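PDB 6LPA: sp1 protein from Swine acute diarrhea syndrome coronavirus, which probably suppresses host gene expression, as other alphacoronavirus nsp1 proteins do, and is associated with host proliferation and immune evasion. Local coordinates for residues N4-A18 with L89-V103. Residues are numbered along the deposited sequence; the frame is centred on the assembly and turned at random.
Sequences NQLTLAVASDQEISA and LIPSNSNYVLEEFQV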
loop_
_atom_site.group_PDB
_atom_site.type_symbol
_atom_site.label_atom_id
_atom_site.label_comp_id
_atom_site.label_asym_id
_atom_site.label_seq_id
_atom_site.Cartn_x
_atom_site.Cartn_y
_atom_site.Cartn_z
ATOM N N ASN A 4 3.260 12.023 16.235
ATOM C CA ASN A 4 3.865 11.000 17.084
ATOM C C ASN A 4 3.068 10.810 18.387
ATOM O O ASN A 4 3.478 10.058 19.278
ATOM C CB ASN A 4 5.325 11.345 17.391
ATOM C CG ASN A 4 6.117 10.142 17.884
ATOM O OD1 ASN A 4 6.964 9.597 17.168
ATOM N ND2 ASN A 4 5.831 9.712 19.111
ATOM N N GLN A 5 1.930 11.506 18.486
ATOM C CA GLN A 5 0.990 11.331 19.599
ATOM C C GLN A 5 -0.342 11.923 19.130
ATOM O O GLN A 5 -0.498 13.146 19.118
ATOM C CB GLN A 5 1.481 12.006 20.867
ATOM C CG GLN A 5 1.193 11.224 22.131
ATOM C CD GLN A 5 -0.240 11.390 22.626
ATOM O OE1 GLN A 5 -1.095 11.953 21.935
ATOM N NE2 GLN A 5 -0.507 10.904 23.838
ATOM N N LEU A 6 -1.280 11.050 18.752
ATOM C CA LEU A 6 -2.481 11.444 18.020
ATOM C C LEU A 6 -3.744 11.024 18.760
ATOM O O LEU A 6 -3.851 9.890 19.241
ATOM C CB LEU A 6 -2.505 10.814 16.616
ATOM C CG LEU A 6 -2.289 11.620 15.334
ATOM C CD1 LEU A 6 -2.405 10.707 14.098
ATOM C CD2 LEU A 6 -3.270 12.788 15.246
ATOM N N THR A 7 -4.709 11.934 18.821
ATOM C CA THR A 7 -6.056 11.588 19.241
ATOM C C THR A 7 -6.874 11.290 17.988
ATOM O O THR A 7 -7.039 12.154 17.117
ATOM C CB THR A 7 -6.685 12.703 20.074
ATOM O OG1 THR A 7 -5.844 12.973 21.201
ATOM C CG2 THR A 7 -8.053 12.276 20.579
ATOM N N LEU A 8 -7.344 10.054 17.883
ATOM C CA LEU A 8 -8.104 9.586 16.736
ATOM C C LEU A 8 -9.539 9.291 17.137
ATOM O O LEU A 8 -9.809 8.881 18.267
ATOM C CB LEU A 8 -7.475 8.320 16.149
ATOM C CG LEU A 8 -6.034 8.436 15.653
ATOM C CD1 LEU A 8 -5.528 7.075 15.197
ATOM C CD2 LEU A 8 -5.913 9.480 14.555
ATOM N N ALA A 9 -10.455 9.475 16.187
ATOM C CA ALA A 9 -11.854 9.146 16.391
ATOM C C ALA A 9 -12.073 7.671 16.064
ATOM O O ALA A 9 -12.134 7.288 14.891
ATOM C CB ALA A 9 -12.745 10.045 15.543
ATOM N N VAL A 10 -12.200 6.850 17.097
ATOM C CA VAL A 10 -12.354 5.409 16.933
ATOM C C VAL A 10 -13.827 5.089 16.735
ATOM O O VAL A 10 -14.672 5.473 17.554
ATOM C CB VAL A 10 -11.792 4.659 18.144
ATOM C CG1 VAL A 10 -12.104 3.157 18.023
ATOM C CG2 VAL A 10 -10.295 4.941 18.275
ATOM N N ALA A 11 -14.135 4.375 15.653
ATOM C CA ALA A 11 -15.522 4.120 15.307
ATOM C C ALA A 11 -16.200 3.320 16.412
ATOM O O ALA A 11 -15.594 2.432 17.012
ATOM C CB ALA A 11 -15.593 3.378 13.974
ATOM N N SER A 12 -17.467 3.660 16.697
ATOM C CA SER A 12 -18.207 2.934 17.721
ATOM C C SER A 12 -19.600 2.504 17.268
ATOM O O SER A 12 -20.342 1.933 18.076
ATOM C CB SER A 12 -18.333 3.766 19.011
ATOM O OG SER A 12 -18.936 5.000 18.725
ATOM N N ASP A 13 -19.990 2.750 16.022
ATOM C CA ASP A 13 -21.301 2.327 15.554
ATOM C C ASP A 13 -21.324 0.837 15.195
ATOM O O ASP A 13 -20.300 0.229 14.858
ATOM C CB ASP A 13 -21.724 3.115 14.314
ATOM C CG ASP A 13 -22.312 4.449 14.642
ATOM O OD1 ASP A 13 -22.753 4.636 15.797
ATOM O OD2 ASP A 13 -22.341 5.304 13.732
ATOM N N GLN A 14 -22.535 0.265 15.242
ATOM C CA GLN A 14 -22.771 -1.080 14.712
ATOM C C GLN A 14 -22.337 -1.205 13.256
ATOM O O GLN A 14 -21.766 -2.226 12.849
ATOM C CB GLN A 14 -24.254 -1.422 14.813
ATOM C CG GLN A 14 -24.595 -2.311 15.940
ATOM C CD GLN A 14 -24.059 -3.710 15.766
ATOM O OE1 GLN A 14 -23.318 -4.025 14.813
ATOM N NE2 GLN A 14 -24.403 -4.555 16.710
ATOM N N GLU A 15 -22.652 -0.201 12.446
ATOM C CA GLU A 15 -22.256 -0.155 11.049
ATOM C C GLU A 15 -21.552 1.165 10.788
ATOM O O GLU A 15 -21.920 2.199 11.352
ATOM C CB GLU A 15 -23.465 -0.314 10.095
ATOM C CG GLU A 15 -23.616 -1.729 9.541
ATOM C CD GLU A 15 -24.310 -1.766 8.181
ATOM O OE1 GLU A 15 -24.282 -2.838 7.534
ATOM O OE2 GLU A 15 -24.881 -0.728 7.768
ATOM N N ILE A 16 -20.536 1.121 9.937
ATOM C CA ILE A 16 -19.692 2.271 9.647
ATOM C C ILE A 16 -19.842 2.528 8.160
ATOM O O ILE A 16 -19.358 1.742 7.337
ATOM C CB ILE A 16 -18.222 2.021 10.034
ATOM C CG1 ILE A 16 -18.056 1.989 11.556
ATOM C CG2 ILE A 16 -17.284 3.080 9.471
ATOM C CD1 ILE A 16 -16.883 1.077 12.006
ATOM N N SER A 17 -20.552 3.592 7.805
ATOM C CA SER A 17 -20.565 4.016 6.413
ATOM C C SER A 17 -19.322 4.857 6.128
ATOM O O SER A 17 -19.026 5.806 6.864
ATOM C CB SER A 17 -21.828 4.812 6.108
ATOM O OG SER A 17 -21.706 5.380 4.822
ATOM N N ALA A 18 -18.583 4.501 5.075
ATOM C CA ALA A 18 -17.269 5.080 4.836
ATOM C C ALA A 18 -16.975 5.061 3.343
ATOM O O ALA A 18 -17.775 4.586 2.535
ATOM C CB ALA A 18 -16.189 4.325 5.619
ATOM N N LEU A 89 -7.471 4.113 9.130
ATOM C CA LEU A 89 -8.198 5.373 9.216
ATOM C C LEU A 89 -8.903 5.557 7.885
ATOM O O LEU A 89 -8.252 5.553 6.832
ATOM C CB LEU A 89 -7.259 6.546 9.504
ATOM C CG LEU A 89 -6.819 6.751 10.949
ATOM C CD1 LEU A 89 -5.538 7.583 10.984
ATOM C CD2 LEU A 89 -7.950 7.444 11.726
ATOM N N ILE A 90 -10.223 5.694 7.935
ATOM C CA ILE A 90 -11.074 5.695 6.753
ATOM C C ILE A 90 -12.030 6.872 6.842
ATOM O O ILE A 90 -12.686 7.058 7.884
ATOM C CB ILE A 90 -11.871 4.381 6.630
ATOM C CG1 ILE A 90 -10.983 3.164 6.951
ATOM C CG2 ILE A 90 -12.505 4.282 5.253
ATOM C CD1 ILE A 90 -11.737 1.830 7.053
ATOM N N PRO A 91 -12.179 7.652 5.774
ATOM C CA PRO A 91 -13.157 8.752 5.795
ATOM C C PRO A 91 -14.536 8.218 6.144
ATOM O O PRO A 91 -15.054 7.300 5.498
ATOM C CB PRO A 91 -13.085 9.319 4.370
ATOM C CG PRO A 91 -11.690 8.983 3.906
ATOM C CD PRO A 91 -11.410 7.614 4.517
ATOM N N SER A 92 -15.108 8.771 7.211
ATOM C CA SER A 92 -16.393 8.323 7.723
ATOM C C SER A 92 -16.917 9.347 8.715
ATOM O O SER A 92 -16.140 9.978 9.440
ATOM C CB SER A 92 -16.276 6.951 8.404
ATOM O OG SER A 92 -17.498 6.639 9.036
ATOM N N ASN A 93 -18.239 9.489 8.749
ATOM C CA ASN A 93 -18.930 10.302 9.742
ATOM C C ASN A 93 -19.572 9.466 10.855
ATOM O O ASN A 93 -20.528 9.928 11.487
ATOM C CB ASN A 93 -19.985 11.172 9.050
ATOM C CG ASN A 93 -19.365 12.290 8.206
ATOM O OD1 ASN A 93 -18.390 12.921 8.614
ATOM N ND2 ASN A 93 -19.914 12.510 7.010
ATOM N N SER A 94 -19.077 8.253 11.115
ATOM C CA SER A 94 -19.706 7.414 12.133
ATOM C C SER A 94 -19.524 8.001 13.534
ATOM O O SER A 94 -18.640 8.834 13.784
ATOM C CB SER A 94 -19.120 6.006 12.114
ATOM O OG SER A 94 -17.917 5.982 12.847
ATOM N N ASN A 95 -20.374 7.539 14.457
ATOM C CA ASN A 95 -20.193 7.838 15.870
ATOM C C ASN A 95 -18.893 7.213 16.342
ATOM O O ASN A 95 -18.438 6.194 15.811
ATOM C CB ASN A 95 -21.365 7.313 16.712
ATOM C CG ASN A 95 -22.700 7.949 16.322
ATOM O OD1 ASN A 95 -22.775 9.154 16.083
ATOM N ND2 ASN A 95 -23.755 7.140 16.260
ATOM N N TYR A 96 -18.293 7.833 17.348
ATOM C CA TYR A 96 -16.917 7.533 17.696
ATOM C C TYR A 96 -16.729 7.773 19.179
ATOM O O TYR A 96 -17.570 8.387 19.841
ATOM C CB TYR A 96 -15.928 8.407 16.909
ATOM C CG TYR A 96 -16.119 9.891 17.178
ATOM C CD1 TYR A 96 -17.106 10.609 16.511
ATOM C CD2 TYR A 96 -15.328 10.574 18.111
ATOM C CE1 TYR A 96 -17.305 11.955 16.755
ATOM C CE2 TYR A 96 -15.520 11.947 18.362
ATOM C CZ TYR A 96 -16.515 12.622 17.677
ATOM O OH TYR A 96 -16.742 13.966 17.884
ATOM N N VAL A 97 -15.607 7.271 19.681
ATOM C CA VAL A 97 -15.046 7.645 20.968
ATOM C C VAL A 97 -13.590 8.027 20.721
ATOM O O VAL A 97 -12.908 7.438 19.873
ATOM C CB VAL A 97 -15.157 6.502 22.012
ATOM C CG1 VAL A 97 -16.621 6.125 22.263
ATOM C CG2 VAL A 97 -14.359 5.282 21.582
ATOM N N LEU A 98 -13.113 9.020 21.462
ATOM C CA LEU A 98 -11.747 9.500 21.286
ATOM C C LEU A 98 -10.765 8.615 22.037
ATOM O O LEU A 98 -11.025 8.204 23.172
ATOM C CB LEU A 98 -11.641 10.949 21.761
ATOM C CG LEU A 98 -12.502 11.917 20.948
ATOM C CD1 LEU A 98 -12.452 13.364 21.486
ATOM C CD2 LEU A 98 -12.068 11.866 19.492
ATOM N N GLU A 99 -9.637 8.300 21.387
ATOM C CA GLU A 99 -8.621 7.423 21.954
ATOM C C GLU A 99 -7.238 7.874 21.510
ATOM O O GLU A 99 -7.075 8.529 20.479
ATOM C CB GLU A 99 -8.806 5.950 21.547
ATOM C CG GLU A 99 -10.197 5.378 21.706
ATOM C CD GLU A 99 -10.554 5.144 23.143
ATOM O OE1 GLU A 99 -9.709 5.454 24.013
ATOM O OE2 GLU A 99 -11.668 4.643 23.402
ATOM N N GLU A 100 -6.234 7.453 22.281
ATOM C CA GLU A 100 -4.863 7.926 22.152
ATOM C C GLU A 100 -3.987 6.875 21.487
ATOM O O GLU A 100 -3.939 5.726 21.936
ATOM C CB GLU A 100 -4.294 8.285 23.525
ATOM C CG GLU A 100 -3.438 9.512 23.494
ATOM C CD GLU A 100 -4.249 10.793 23.427
ATOM O OE1 GLU A 100 -5.495 10.719 23.290
ATOM O OE2 GLU A 100 -3.629 11.882 23.521
ATOM N N PHE A 101 -3.279 7.281 20.435
ATOM C CA PHE A 101 -2.409 6.398 19.677
ATOM C C PHE A 101 -1.051 7.059 19.507
ATOM O O PHE A 101 -0.911 8.279 19.611
ATOM C CB PHE A 101 -2.972 6.073 18.283
ATOM C CG PHE A 101 -4.301 5.377 18.303
ATOM C CD1 PHE A 101 -5.478 6.091 18.502
ATOM C CD2 PHE A 101 -4.383 4.015 18.096
ATOM C CE1 PHE A 101 -6.721 5.439 18.519
ATOM C CE2 PHE A 101 -5.612 3.368 18.103
ATOM C CZ PHE A 101 -6.777 4.083 18.315
ATOM N N GLN A 102 -0.051 6.246 19.191
ATOM C CA GLN A 102 1.255 6.761 18.806
ATOM C C GLN A 102 1.576 6.328 17.379
ATOM O O GLN A 102 1.620 5.125 17.087
ATOM C CB GLN A 102 2.320 6.305 19.795
ATOM C CG GLN A 102 2.558 7.378 20.838
ATOM C CD GLN A 102 3.189 6.844 22.086
ATOM O OE1 GLN A 102 2.982 5.684 22.454
ATOM N NE2 GLN A 102 3.966 7.688 22.759
ATOM N N VAL A 103 1.818 7.317 16.509
ATOM C CA VAL A 103 1.850 7.145 15.056
ATOM C C VAL A 103 3.044 7.883 14.450
ATOM O O VAL A 103 3.277 9.057 14.756
ATOM C CB VAL A 103 0.553 7.663 14.395
ATOM C CG1 VAL A 103 0.533 7.285 12.932
ATOM C CG2 VAL A 103 -0.692 7.155 15.124
#
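Leu-8 and Phe-101 both carry CG beside the backbone N (chi1 -60° and -61°), and their side chains run nearly perpendicular. Leu-8 CD1 thereby lies over one face of the Phe-101 ring, a CH-pi contact 3.9 Å from CD1 to the centroid, while Val-10 CG2 meets the ring edge in its plane, 3.6 Å from CE1 of Phe-101. The other branch of Leu-8, CD2, turns to Leu-89 on strand 85-91, and Phe-44 adds a second ring beside Phe-101. Leu-8, Val-10 and Phe-101 share one face of an antiparallel pair, 6-11 against 96-101, in the six-stranded beta-barrel of alphacoronavirus nsp1, which backbone bonds from Ala-9 and Ala-11 to Phe-44 close by joining 6-11 to 42-46; paired backbone bonds join Leu-6 to Phe-101, Leu-8 to Glu-99 and Val-10 to Val-97. On the other face, Thr-7 OG1 donates to Glu-100 OE1 (3.1 Å) from above the carboxylate plane. Beyond the strands, Asp-13 grips Asn-95 twice: OD1 takes Asn-95 ND2 at 2.7 Å through its syn lone pair, and OD2 takes the backbone N from above the carboxylate plane. Asn-95 O accepts two bonds, Ser-12 N on one side of the carbonyl plane and Ser-94 OG on the other. Ser-92 OG accepts from Ser-94 N, making an ST turn, and itself donates across the contact to Ser-17 O at 2.8 Å.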